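Local coordinates for beta-lactamase-like protein (Novosphingobium pentaromativorans US6-1, PDB 6AUF) that binds zinc at a two-metal site and, as a metallo-beta-lactamase of the B3 type, probably hydrolyses the amide bond of beta-lactam antibiotics, at residues Thr202-Ala207 with Cys244-Thr249; Val130-Gln135 with Val179-Ala184; Pro84-Asn89 with Ala117-Ala122. All coordinates share one frame; numbering follows the deposited sequence.

Interaction 1 (Thr202-Ala207 with Cys244-Thr249)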
ATOM      1  N   THR A 202       2.041  21.033  13.851  1.00 94.21           N
ATOM      2  CA  THR A 202       1.907  21.205  12.413  1.00 88.61           C
ATOM      3  C   THR A 202       1.366  19.887  11.881  1.00 88.66           C
ATOM      4  O   THR A 202       1.948  18.828  12.135  1.00 90.51           O
ATOM      5  CB  THR A 202       3.241  21.554  11.754  1.00 80.58           C
ATOM      6  OG1 THR A 202       3.484  22.960  11.864  1.00 85.73           O
ATOM      7  CG2 THR A 202       3.227  21.176  10.301  1.00 74.69           C
ATOM      8  N   CYS A 203       0.243  19.946  11.183  1.00 88.70           N
ATOM      9  CA  CYS A 203      -0.467  18.747  10.769  1.00 76.92           C
ATOM     10  C   CYS A 203      -0.416  18.621   9.260  1.00 73.66           C
ATOM     11  O   CYS A 203      -0.447  19.620   8.538  1.00 80.74           O
ATOM     12  CB  CYS A 203      -1.915  18.773  11.245  1.00 74.74           C
ATOM     13  SG  CYS A 203      -2.092  18.785  13.049  1.00 87.23           S
ATOM     14  N   ARG A 204      -0.316  17.384   8.797  1.00 65.01           N
ATOM     15  CA  ARG A 204      -0.215  17.070   7.389  1.00 63.11           C
ATOM     16  C   ARG A 204      -1.080  15.855   7.126  1.00 76.19           C
ATOM     17  O   ARG A 204      -1.229  14.984   7.990  1.00 84.94           O
ATOM     18  CB  ARG A 204       1.226  16.757   6.961  1.00 68.22           C
ATOM     19  CG  ARG A 204       2.238  17.789   7.364  1.00 73.20           C
ATOM     20  CD  ARG A 204       1.961  19.116   6.698  1.00 77.18           C
ATOM     21  NE  ARG A 204       3.194  19.883   6.637  1.00 96.01           N
ATOM     22  CZ  ARG A 204       3.258  21.194   6.456  1.00 96.53           C
ATOM     23  NH1 ARG A 204       2.139  21.896   6.328  1.00 90.01           N
ATOM     24  NH2 ARG A 204       4.443  21.793   6.412  1.00 95.82           N
ATOM     25  N   MET A 205      -1.644  15.797   5.931  1.00 64.51           N
ATOM     26  CA  MET A 205      -2.365  14.616   5.511  1.00 61.04           C
ATOM     27  C   MET A 205      -1.391  13.659   4.847  1.00 61.09           C
ATOM     28  O   MET A 205      -0.672  14.036   3.919  1.00 63.97           O
ATOM     29  CB  MET A 205      -3.493  14.986   4.558  1.00 54.97           C
ATOM     30  CG  MET A 205      -4.515  15.880   5.184  1.00 59.40           C
ATOM     31  SD  MET A 205      -5.360  15.056   6.540  1.00 70.17           S
ATOM     32  CE  MET A 205      -5.973  13.577   5.722  1.00 61.78           C
ATOM     33  N   ILE A 206      -1.356  12.448   5.334  1.00 61.61           N
ATOM     34  CA  ILE A 206      -0.596  11.379   4.712  1.00 59.19           C
ATOM     35  C   ILE A 206      -1.522  10.586   3.797  1.00 62.97           C
ATOM     36  O   ILE A 206      -2.691  10.324   4.118  1.00 56.78           O
ATOM     37  CB  ILE A 206       0.060  10.499   5.791  1.00 61.00           C
ATOM     38  CG1 ILE A 206       1.163  11.304   6.476  1.00 67.21           C
ATOM     39  CG2 ILE A 206       0.629   9.223   5.192  1.00 58.07           C
ATOM     40  CD1 ILE A 206       1.491  10.843   7.841  1.00 75.49           C
ATOM     41  N   ALA A 207      -1.010  10.244   2.624  1.00 59.90           N
ATOM     42  CA  ALA A 207      -1.726   9.432   1.653  1.00 56.02           C
ATOM     43  C   ALA A 207      -0.866   8.216   1.349  1.00 53.51           C
ATOM     44  O   ALA A 207       0.201   8.345   0.744  1.00 58.99           O
ATOM     45  CB  ALA A 207      -2.032  10.228   0.385  1.00 51.96           C
ATOM     46  N   CYS A 244      -3.289  14.896   0.345  1.00 61.11           N
ATOM     47  CA  CYS A 244      -1.983  14.307   0.095  1.00 71.45           C
ATOM     48  C   CYS A 244      -0.869  15.333   0.310  1.00 71.62           C
ATOM     49  O   CYS A 244      -0.265  15.844  -0.623  1.00 78.06           O
ATOM     50  CB  CYS A 244      -1.945  13.752  -1.329  1.00 81.47           C
ATOM     51  SG  CYS A 244      -0.470  12.874  -1.879  1.00 74.67           S
ATOM     52  N   ASP A 245      -0.591  15.656   1.575  1.00 70.70           N
ATOM     53  CA  ASP A 245       0.619  16.412   1.896  1.00 59.71           C
ATOM     54  C   ASP A 245       1.861  15.540   1.768  1.00 61.10           C
ATOM     55  O   ASP A 245       2.896  15.987   1.249  1.00 63.30           O
ATOM     56  CB  ASP A 245       0.527  16.976   3.306  1.00 61.67           C
ATOM     57  CG  ASP A 245      -0.416  18.145   3.401  1.00 65.73           C
ATOM     58  OD1 ASP A 245      -0.212  19.143   2.667  1.00 62.99           O
ATOM     59  OD2 ASP A 245      -1.354  18.060   4.219  1.00 70.68           O
ATOM     60  N   ILE A 246       1.781  14.297   2.235  1.00 55.29           N
ATOM     61  CA  ILE A 246       2.924  13.393   2.248  1.00 61.20           C
ATOM     62  C   ILE A 246       2.519  12.109   1.543  1.00 59.61           C
ATOM     63  O   ILE A 246       1.717  11.330   2.073  1.00 61.55           O
ATOM     64  CB  ILE A 246       3.411  13.103   3.675  1.00 56.92           C
ATOM     65  CG1 ILE A 246       3.966  14.377   4.304  1.00 54.38           C
ATOM     66  CG2 ILE A 246       4.443  11.992   3.660  1.00 52.76           C
ATOM     67  CD1 ILE A 246       4.171  14.253   5.786  1.00 67.07           C
ATOM     68  N   LEU A 247       3.085  11.876   0.368  1.00 56.35           N
ATOM     69  CA  LEU A 247       2.805  10.662  -0.377  1.00 59.57           C
ATOM     70  C   LEU A 247       3.644   9.497   0.136  1.00 60.77           C
ATOM     71  O   LEU A 247       4.843   9.637   0.382  1.00 56.00           O
ATOM     72  CB  LEU A 247       3.084  10.879  -1.865  1.00 56.06           C
ATOM     73  CG  LEU A 247       2.918   9.622  -2.711  1.00 52.80           C
ATOM     74  CD1 LEU A 247       1.454   9.196  -2.674  1.00 47.02           C
ATOM     75  CD2 LEU A 247       3.387   9.868  -4.126  1.00 46.94           C
ATOM     76  N   VAL A 248       3.012   8.335   0.288  1.00 60.83           N
ATOM     77  CA  VAL A 248       3.714   7.104   0.628  1.00 62.33           C
ATOM     78  C   VAL A 248       3.131   5.987  -0.227  1.00 54.04           C
ATOM     79  O   VAL A 248       1.915   5.922  -0.420  1.00 63.64           O
ATOM     80  CB  VAL A 248       3.611   6.779   2.139  1.00 60.38           C
ATOM     81  CG1 VAL A 248       4.561   5.643   2.515  1.00 57.07           C
ATOM     82  CG2 VAL A 248       3.906   8.012   2.972  1.00 50.24           C
ATOM     83  N   THR A 249       3.997   5.113  -0.746  1.00 51.08           N
ATOM     84  CA  THR A 249       3.610   4.076  -1.687  1.00 54.14           C
ATOM     85  C   THR A 249       4.043   2.694  -1.222  1.00 56.68           C
ATOM     86  O   THR A 249       5.133   2.529  -0.673  1.00 58.97           O
ATOM     87  CB  THR A 249       4.207   4.329  -3.075  1.00 54.80           C
ATOM     88  OG1 THR A 249       5.629   4.514  -2.960  1.00 52.51           O
ATOM     89  CG2 THR A 249       3.544   5.542  -3.742  1.00 52.72           C
TER
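Three main-chain hydrogen bonds tie strand 203-208 to strand 246-248 in parallel, with I206 beside I246. I246 N donates to M205 O at 3.0 Å, in the plane of that carbonyl, while A207 N reaches I246 O, also at 3.0 Å, from above the carbonyl plane. V248 N closes on A207 O at 2.8 Å, so that each strand alternately gives and takes.

The pairing is extended by a side chain. D245 turns its CG anti to its own carbonyl carbon (chi1 -74°), and OD2 offers its anti lone pair to M205 N at 2.9 Å, almost straight (177° at the hydrogen). The carboxylate stands in for a main-chain acceptor. D245 N adds a weak bond to M205 O. R204 packs its CB on CB of D245, but the charged ends stay apart, NH1 lying 5.1 Å from OD1.

Apolar contacts occur on both faces. I206 and I246 lie alongside one another and point the same way, CG1 of I206 being 4.0 Å from CB of I246; V248 continues the row through its CG2. On the opposite face CB of A207 rests against SG of C244, 3.8 Å away.

Strand 246-248 is outermost in a five-stranded mixed sheet and is joined to 203-208 by helix 226-241 in a beta-alpha-beta crossover. Helix 272-292 covers the A207 and L247 face, where C273 forms a disulfide with C244; Y50 covers I206 and I246, and strand 190-197 runs antiparallel along the other side of 203-208.

Interaction 2 (Val130-Gln135 with Val179-Ala184); sequences VASARQ and VRETPA
A buried carboxylate reaching across to the beginning of a helix joins the two halves of the fold here: V130 ends a strand of the seven-stranded sheet and leads into helix 131-139, while E181 ends strand 175-181 of the five-stranded sheet. E181 is extended beyond CG (chi2 -171°), which carries its carboxylate to S132. There OE1 is gripped by two donors. S132 N meets E181 OE1 nearly along its C-O axis at 3.2 Å. The hydroxyl OG of S132 donates to E181 OE1 from above the carboxylate plane, at 2.5 Å; its chi1 of -55°, beside the backbone N, lets N and OG converge on OE1 from different directions.

OE2 forms a salt bridge with NH2 of R231 from helix 226-241. With both oxygens engaged, the rotation of the carboxylate is fixed, and the nearby arginine and helix start would be expected to favour its ionised form. The aliphatic part of E181 is covered by V130, whose CB lies 3.7 Å from E181 CG. V130 also crosses V179 obliquely, its CG1 being 3.9 Å from V179 CG2, and A190 of strand 190-197 touches both valines.

The contact lies near the zinc site rather than in it: the side chain of V130 is about 8 Å from that of H107 but about 13 Å from a zinc ion. Two mixed sheets meeting face to face, with the metal ligands at one edge, on loops and the short helix 110-113, are the hallmark of the alpha-beta/beta-alpha sandwich of metallo-beta-lactamases.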
ATOM      1  N   VAL A 130     -11.694  -3.292   1.627  1.00 51.93           N
ATOM      2  CA  VAL A 130     -12.730  -2.904   0.678  1.00 53.26           C
ATOM      3  C   VAL A 130     -13.391  -4.148   0.096  1.00 60.01           C
ATOM      4  O   VAL A 130     -12.774  -5.210  -0.051  1.00 66.81           O
ATOM      5  CB  VAL A 130     -12.157  -2.026  -0.452  1.00 46.62           C
ATOM      6  CG1 VAL A 130     -11.547  -0.782   0.102  1.00 44.94           C
ATOM      7  CG2 VAL A 130     -11.153  -2.807  -1.285  1.00 51.03           C
ATOM      8  N   ALA A 131     -14.659  -4.014  -0.263  1.00 55.02           N
ATOM      9  CA  ALA A 131     -15.362  -5.169  -0.796  1.00 61.57           C
ATOM     10  C   ALA A 131     -14.663  -5.721  -2.040  1.00 53.21           C
ATOM     11  O   ALA A 131     -14.588  -6.941  -2.228  1.00 59.09           O
ATOM     12  CB  ALA A 131     -16.820  -4.801  -1.090  1.00 46.06           C
ATOM     13  N   SER A 132     -14.148  -4.844  -2.903  1.00 46.92           N
ATOM     14  CA  SER A 132     -13.475  -5.302  -4.117  1.00 53.93           C
ATOM     15  C   SER A 132     -12.263  -6.197  -3.844  1.00 59.36           C
ATOM     16  O   SER A 132     -11.765  -6.849  -4.775  1.00 56.61           O
ATOM     17  CB  SER A 132     -13.050  -4.092  -4.935  1.00 60.60           C
ATOM     18  OG  SER A 132     -14.171  -3.270  -5.196  1.00 63.13           O
ATOM     19  N   ALA A 133     -11.773  -6.243  -2.602  1.00 49.32           N
ATOM     20  CA  ALA A 133     -10.650  -7.094  -2.255  1.00 51.06           C
ATOM     21  C   ALA A 133     -11.047  -8.340  -1.479  1.00 53.06           C
ATOM     22  O   ALA A 133     -10.286  -9.312  -1.483  1.00 65.54           O
ATOM     23  CB  ALA A 133      -9.612  -6.303  -1.441  1.00 45.17           C
ATOM     24  N   ARG A 134     -12.228  -8.353  -0.855  1.00 49.51           N
ATOM     25  CA  ARG A 134     -12.569  -9.393   0.114  1.00 57.53           C
ATOM     26  C   ARG A 134     -12.364 -10.797  -0.448  1.00 70.62           C
ATOM     27  O   ARG A 134     -11.748 -11.649   0.201  1.00 78.12           O
ATOM     28  CB  ARG A 134     -14.015  -9.210   0.591  1.00 55.27           C
ATOM     29  CG  ARG A 134     -14.338  -9.987   1.853  1.00 64.47           C
ATOM     30  CD  ARG A 134     -15.814 -10.235   1.981  1.00 81.18           C
ATOM     31  NE  ARG A 134     -16.330 -10.719   0.710  1.00 97.12           N
ATOM     32  CZ  ARG A 134     -16.316 -11.992   0.337  1.00107.61           C
ATOM     33  NH1 ARG A 134     -15.822 -12.913   1.151  1.00115.61           N
ATOM     34  NH2 ARG A 134     -16.800 -12.343  -0.850  1.00107.58           N
ATOM     35  N   GLN A 135     -12.887 -11.065  -1.650  1.00 67.12           N
ATOM     36  CA  GLN A 135     -12.822 -12.417  -2.201  1.00 73.41           C
ATOM     37  C   GLN A 135     -11.390 -12.943  -2.241  1.00 73.32           C
ATOM     38  O   GLN A 135     -11.115 -14.049  -1.767  1.00 83.23           O
ATOM     39  CB  GLN A 135     -13.441 -12.450  -3.595  1.00 82.13           C
ATOM     40  CG  GLN A 135     -14.938 -12.554  -3.570  1.00 96.72           C
ATOM     41  CD  GLN A 135     -15.410 -13.931  -3.153  1.00107.24           C
ATOM     42  OE1 GLN A 135     -16.461 -14.080  -2.524  1.00111.51           O
ATOM     43  NE2 GLN A 135     -14.637 -14.953  -3.518  1.00107.09           N
ATOM     44  N   VAL A 179     -10.527   5.238   3.762  1.00 56.08           N
ATOM     45  CA  VAL A 179     -10.150   4.433   2.600  1.00 60.40           C
ATOM     46  C   VAL A 179     -10.880   4.905   1.341  1.00 58.38           C
ATOM     47  O   VAL A 179     -12.021   5.374   1.376  1.00 56.73           O
ATOM     48  CB  VAL A 179     -10.459   2.942   2.846  1.00 55.04           C
ATOM     49  CG1 VAL A 179     -11.965   2.697   2.667  1.00 51.50           C
ATOM     50  CG2 VAL A 179      -9.665   2.065   1.890  1.00 45.30           C
ATOM     51  N   ARG A 180     -10.212   4.742   0.207  1.00 50.67           N
ATOM     52  CA  ARG A 180     -10.800   4.952  -1.099  1.00 46.17           C
ATOM     53  C   ARG A 180     -10.531   3.712  -1.939  1.00 54.20           C
ATOM     54  O   ARG A 180      -9.388   3.236  -1.992  1.00 52.24           O
ATOM     55  CB  ARG A 180     -10.215   6.181  -1.813  1.00 43.20           C
ATOM     56  CG  ARG A 180     -10.577   7.565  -1.250  1.00 46.10           C
ATOM     57  CD  ARG A 180     -12.041   7.799  -1.036  1.00 41.62           C
ATOM     58  NE  ARG A 180     -12.839   7.618  -2.249  1.00 52.01           N
ATOM     59  CZ  ARG A 180     -13.325   8.608  -2.999  1.00 55.31           C
ATOM     60  NH1 ARG A 180     -13.081   9.874  -2.684  1.00 47.39           N
ATOM     61  NH2 ARG A 180     -14.059   8.335  -4.081  1.00 56.71           N
ATOM     62  N   GLU A 181     -11.574   3.201  -2.606  1.00 44.54           N
ATOM     63  CA  GLU A 181     -11.356   2.206  -3.653  1.00 42.08           C
ATOM     64  C   GLU A 181     -10.685   2.873  -4.851  1.00 51.91           C
ATOM     65  O   GLU A 181     -11.228   3.827  -5.426  1.00 48.88           O
ATOM     66  CB  GLU A 181     -12.666   1.536  -4.061  1.00 49.95           C
ATOM     67  CG  GLU A 181     -12.968   0.297  -3.220  1.00 63.85           C
ATOM     68  CD  GLU A 181     -14.147  -0.503  -3.733  1.00 61.17           C
ATOM     69  OE1 GLU A 181     -14.342  -1.668  -3.296  1.00 50.54           O
ATOM     70  OE2 GLU A 181     -14.874   0.040  -4.581  1.00 73.34           O
ATOM     71  N   THR A 182      -9.505   2.372  -5.222  1.00 35.36           N
ATOM     72  CA  THR A 182      -8.643   2.993  -6.236  1.00 45.76           C
ATOM     73  C   THR A 182      -8.150   1.919  -7.204  1.00 44.28           C
ATOM     74  O   THR A 182      -6.958   1.599  -7.237  1.00 53.37           O
ATOM     75  CB  THR A 182      -7.464   3.728  -5.574  1.00 44.67           C
ATOM     76  OG1 THR A 182      -6.702   2.813  -4.764  1.00 48.10           O
ATOM     77  CG2 THR A 182      -7.962   4.825  -4.670  1.00 42.64           C
ATOM     78  N   PRO A 183      -9.038   1.357  -8.029  1.00 51.03           N
ATOM     79  CA  PRO A 183      -8.728   0.072  -8.679  1.00 49.78           C
ATOM     80  C   PRO A 183      -7.893   0.173  -9.947  1.00 51.20           C
ATOM     81  O   PRO A 183      -8.206  -0.498 -10.938  1.00 42.45           O
ATOM     82  CB  PRO A 183     -10.123  -0.500  -8.986  1.00 40.87           C
ATOM     83  CG  PRO A 183     -11.088   0.379  -8.207  1.00 50.51           C
ATOM     84  CD  PRO A 183     -10.451   1.714  -8.217  1.00 49.48           C
ATOM     85  N   ALA A 184      -6.821   0.979  -9.921  1.00 46.53           N
ATOM     86  CA  ALA A 184      -5.982   1.137 -11.101  1.00 34.87           C
ATOM     87  C   ALA A 184      -5.087  -0.075 -11.324  1.00 46.18           C
ATOM     88  O   ALA A 184      -4.934  -0.533 -12.460  1.00 56.53           O
ATOM     89  CB  ALA A 184      -5.154   2.409 -10.989  1.00 34.42           C
TER

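Interaction 3 (Pro84-Asn89 with Ala117-Ala122); sequences PLVLAN and AELQKA
Two helices of the outer layer, 83-91 and 116-121, pack against each other where they flank the seven-stranded sheet. Their short segments cross at -40° with the axes 10.6 Å apart, and the contact has no hydrogen bond: it is made by side chains.

L119 is its hub. Its CD1 lies 3.8 Å from CG of L87 and is also in contact with CD2 of the same leucine, the two side chains sliding past each other in opposite directions. V86 meets L119 differently, tip to tip, with CG1 placed between its own backbone N and carbonyl carbon and 4.0 Å from L119 CD1.

These helices are successive connections in the parallel part of the sheet, the first between strands 72-75 and 100-104, the second between 100-104 and 126-130. The second follows directly on the HxHxDH zinc-binding motif of the superfamily (H107, H109, D111 and H112), and the side chain of L119 lies about 10 Å from that of H112.

Farther along, L87 CD2 also touches CB of A122 at 4.0 Å. At the other end E118, in one of its two conformers, crosses the ring of P84 at about a right angle, its OE2 being 3.9 Å from P84 CD.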
ATOM      1  N   PRO A  84       8.062 -11.746  10.537  1.00 96.05           N
ATOM      2  CA  PRO A  84       9.007 -11.422  11.625  1.00 98.39           C
ATOM      3  C   PRO A  84       9.785 -10.133  11.400  1.00 93.51           C
ATOM      4  O   PRO A  84      10.088  -9.424  12.367  1.00 83.93           O
ATOM      5  CB  PRO A  84       9.941 -12.644  11.659  1.00 97.34           C
ATOM      6  CG  PRO A  84       9.137 -13.753  11.058  1.00101.25           C
ATOM      7  CD  PRO A  84       8.278 -13.100   9.998  1.00 98.80           C
ATOM      8  N   LEU A  85      10.119  -9.804  10.153  1.00 89.50           N
ATOM      9  CA  LEU A  85      10.858  -8.573   9.897  1.00 84.55           C
ATOM     10  C   LEU A  85      10.105  -7.361  10.433  1.00 83.88           C
ATOM     11  O   LEU A  85      10.675  -6.535  11.157  1.00 80.82           O
ATOM     12  CB  LEU A  85      11.128  -8.429   8.400  1.00 87.79           C
ATOM     13  CG  LEU A  85      12.264  -9.269   7.815  1.00 95.16           C
ATOM     14  CD1 LEU A  85      12.109 -10.729   8.180  1.00 99.45           C
ATOM     15  CD2 LEU A  85      12.290  -9.105   6.308  1.00 88.21           C
ATOM     16  N   VAL A  86       8.814  -7.245  10.098  1.00 71.30           N
ATOM     17  CA  VAL A  86       8.043  -6.082  10.519  1.00 74.23           C
ATOM     18  C   VAL A  86       7.672  -6.193  11.985  1.00 80.62           C
ATOM     19  O   VAL A  86       7.634  -5.189  12.704  1.00 89.25           O
ATOM     20  CB  VAL A  86       6.791  -5.897   9.638  1.00 82.82           C
ATOM     21  CG1 VAL A  86       6.185  -7.238   9.247  1.00 84.68           C
ATOM     22  CG2 VAL A  86       5.760  -5.066  10.374  1.00 77.77           C
ATOM     23  N   LEU A  87       7.370  -7.404  12.452  1.00 78.97           N
ATOM     24  CA  LEU A  87       7.175  -7.591  13.884  1.00 88.73           C
ATOM     25  C   LEU A  87       8.367  -7.059  14.669  1.00 90.17           C
ATOM     26  O   LEU A  87       8.207  -6.504  15.761  1.00 96.71           O
ATOM     27  CB  LEU A  87       6.959  -9.067  14.202  1.00 93.89           C
ATOM     28  CG  LEU A  87       5.726  -9.771  13.656  1.00 88.91           C
ATOM     29  CD1 LEU A  87       6.007 -11.262  13.670  1.00 93.26           C
ATOM     30  CD2 LEU A  87       4.512  -9.440  14.510  1.00 83.52           C
ATOM     31  N   ALA A  88       9.577  -7.227  14.131  1.00 84.52           N
ATOM     32  CA  ALA A  88      10.751  -6.716  14.829  1.00 89.92           C
ATOM     33  C   ALA A  88      10.858  -5.205  14.680  1.00 90.55           C
ATOM     34  O   ALA A  88      11.254  -4.509  15.626  1.00 83.31           O
ATOM     35  CB  ALA A  88      12.020  -7.405  14.319  1.00 84.70           C
ATOM     36  N   ASN A  89      10.501  -4.679  13.502  1.00 78.06           N
ATOM     37  CA  ASN A  89      10.569  -3.236  13.305  1.00 81.02           C
ATOM     38  C   ASN A  89       9.611  -2.512  14.236  1.00 85.83           C
ATOM     39  O   ASN A  89       9.881  -1.379  14.651  1.00 91.28           O
ATOM     40  CB  ASN A  89      10.285  -2.882  11.847  1.00 83.40           C
ATOM     41  CG  ASN A  89      11.431  -3.252  10.923  1.00 86.92           C
ATOM     42  OD1 ASN A  89      12.510  -3.620  11.380  1.00 97.32           O
ATOM     43  ND2 ASN A  89      11.207  -3.140   9.618  1.00 89.32           N
ATOM     44  N   ALA A 117      -1.861 -13.125   7.204  1.00 75.34           N
ATOM     45  CA  ALA A 117      -2.363 -14.166   8.090  1.00 76.32           C
ATOM     46  C   ALA A 117      -1.453 -14.333   9.301  1.00 88.06           C
ATOM     47  O   ALA A 117      -1.878 -14.136  10.444  1.00 97.02           O
ATOM     48  CB  ALA A 117      -2.487 -15.479   7.319  1.00 77.52           C
ATOM     49  N   GLU A 118      -0.196 -14.707   9.052  0.56 86.37           N
ATOM     50  CA  GLU A 118       0.774 -14.863  10.133  0.56 84.35           C
ATOM     51  C   GLU A 118       0.911 -13.576  10.939  0.56 84.39           C
ATOM     52  O   GLU A 118       1.058 -13.614  12.166  0.56 84.51           O
ATOM     53  CB  GLU A 118       2.121 -15.293   9.548  0.56 80.99           C
ATOM     54  CG  GLU A 118       3.272 -15.271  10.518  0.56 86.53           C
ATOM     55  CD  GLU A 118       4.568 -15.727   9.883  0.56 97.09           C
ATOM     56  OE1 GLU A 118       4.583 -15.931   8.653  0.56112.96           O
ATOM     57  OE2 GLU A 118       5.568 -15.888  10.616  0.56106.56           O
ATOM     58  N   LEU A 119       0.853 -12.427  10.267  1.00 85.33           N
ATOM     59  CA  LEU A 119       0.921 -11.156  10.974  1.00 88.25           C
ATOM     60  C   LEU A 119      -0.274 -10.966  11.895  1.00 89.84           C
ATOM     61  O   LEU A 119      -0.155 -10.325  12.943  1.00 93.06           O
ATOM     62  CB  LEU A 119       0.988 -10.014   9.968  1.00 90.05           C
ATOM     63  CG  LEU A 119       1.781  -8.812  10.433  1.00 88.28           C
ATOM     64  CD1 LEU A 119       3.140  -9.303  10.870  1.00 88.03           C
ATOM     65  CD2 LEU A 119       1.890  -7.807   9.296  1.00 84.30           C
ATOM     66  N   GLN A 120      -1.429 -11.511  11.520  1.00 89.68           N
ATOM     67  CA  GLN A 120      -2.640 -11.315  12.306  1.00 90.04           C
ATOM     68  C   GLN A 120      -2.613 -12.138  13.586  1.00 94.99           C
ATOM     69  O   GLN A 120      -2.890 -11.616  14.669  1.00104.96           O
ATOM     70  CB  GLN A 120      -3.862 -11.676  11.468  1.00 87.06           C
ATOM     71  CG  GLN A 120      -5.142 -11.808  12.263  1.00 84.27           C
ATOM     72  CD  GLN A 120      -6.227 -12.454  11.442  1.00 89.97           C
ATOM     73  OE1 GLN A 120      -7.327 -11.909  11.281  1.00 85.22           O
ATOM     74  NE2 GLN A 120      -5.920 -13.625  10.898  1.00 94.76           N
ATOM     75  N   LYS A 121      -2.311 -13.438  13.480  1.00 88.36           N
ATOM     76  CA  LYS A 121      -2.315 -14.279  14.674  1.00 86.68           C
ATOM     77  C   LYS A 121      -1.159 -13.926  15.599  1.00 94.15           C
ATOM     78  O   LYS A 121      -1.283 -14.049  16.821  1.00 93.76           O
ATOM     79  CB  LYS A 121      -2.279 -15.762  14.290  1.00 90.26           C
ATOM     80  CG  LYS A 121      -0.946 -16.252  13.757  1.00107.25           C
ATOM     81  CD  LYS A 121      -1.107 -16.992  12.429  1.00111.67           C
ATOM     82  CE  LYS A 121      -1.583 -18.426  12.621  1.00113.18           C
ATOM     83  NZ  LYS A 121      -1.694 -19.150  11.318  1.00108.64           N
ATOM     84  N   ALA A 122      -0.042 -13.464  15.046  1.00 89.22           N
ATOM     85  CA  ALA A 122       1.024 -12.933  15.882  1.00 94.41           C
ATOM     86  C   ALA A 122       0.631 -11.640  16.593  1.00 98.90           C
ATOM     87  O   ALA A 122       1.386 -11.174  17.453  1.00106.62           O
ATOM     88  CB  ALA A 122       2.279 -12.699  15.038  1.00 89.88           C
TER

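Along the chain the three contacts come in series: interaction 3 closes first, then interaction 2, then interaction 1. Their centres are 21 to 25 Å apart, and none touches another. Together they sample the layers of one sandwich. Interaction 3 lies in the helical layer outside the seven-stranded sheet, interaction 2 bridges that sheet to the five-stranded one, and interaction 1 completes the five-stranded sheet at its edge. Helix 226-241 links them further, contacting interaction 2 and connecting the two strands of interaction 1. The zinc ligands come from both halves: H107, H109, D111 and H112 follow strand 100-104 of the seven-stranded sheet, H185 and H251 follow strands 175-181 and 246-248 of the five-stranded one.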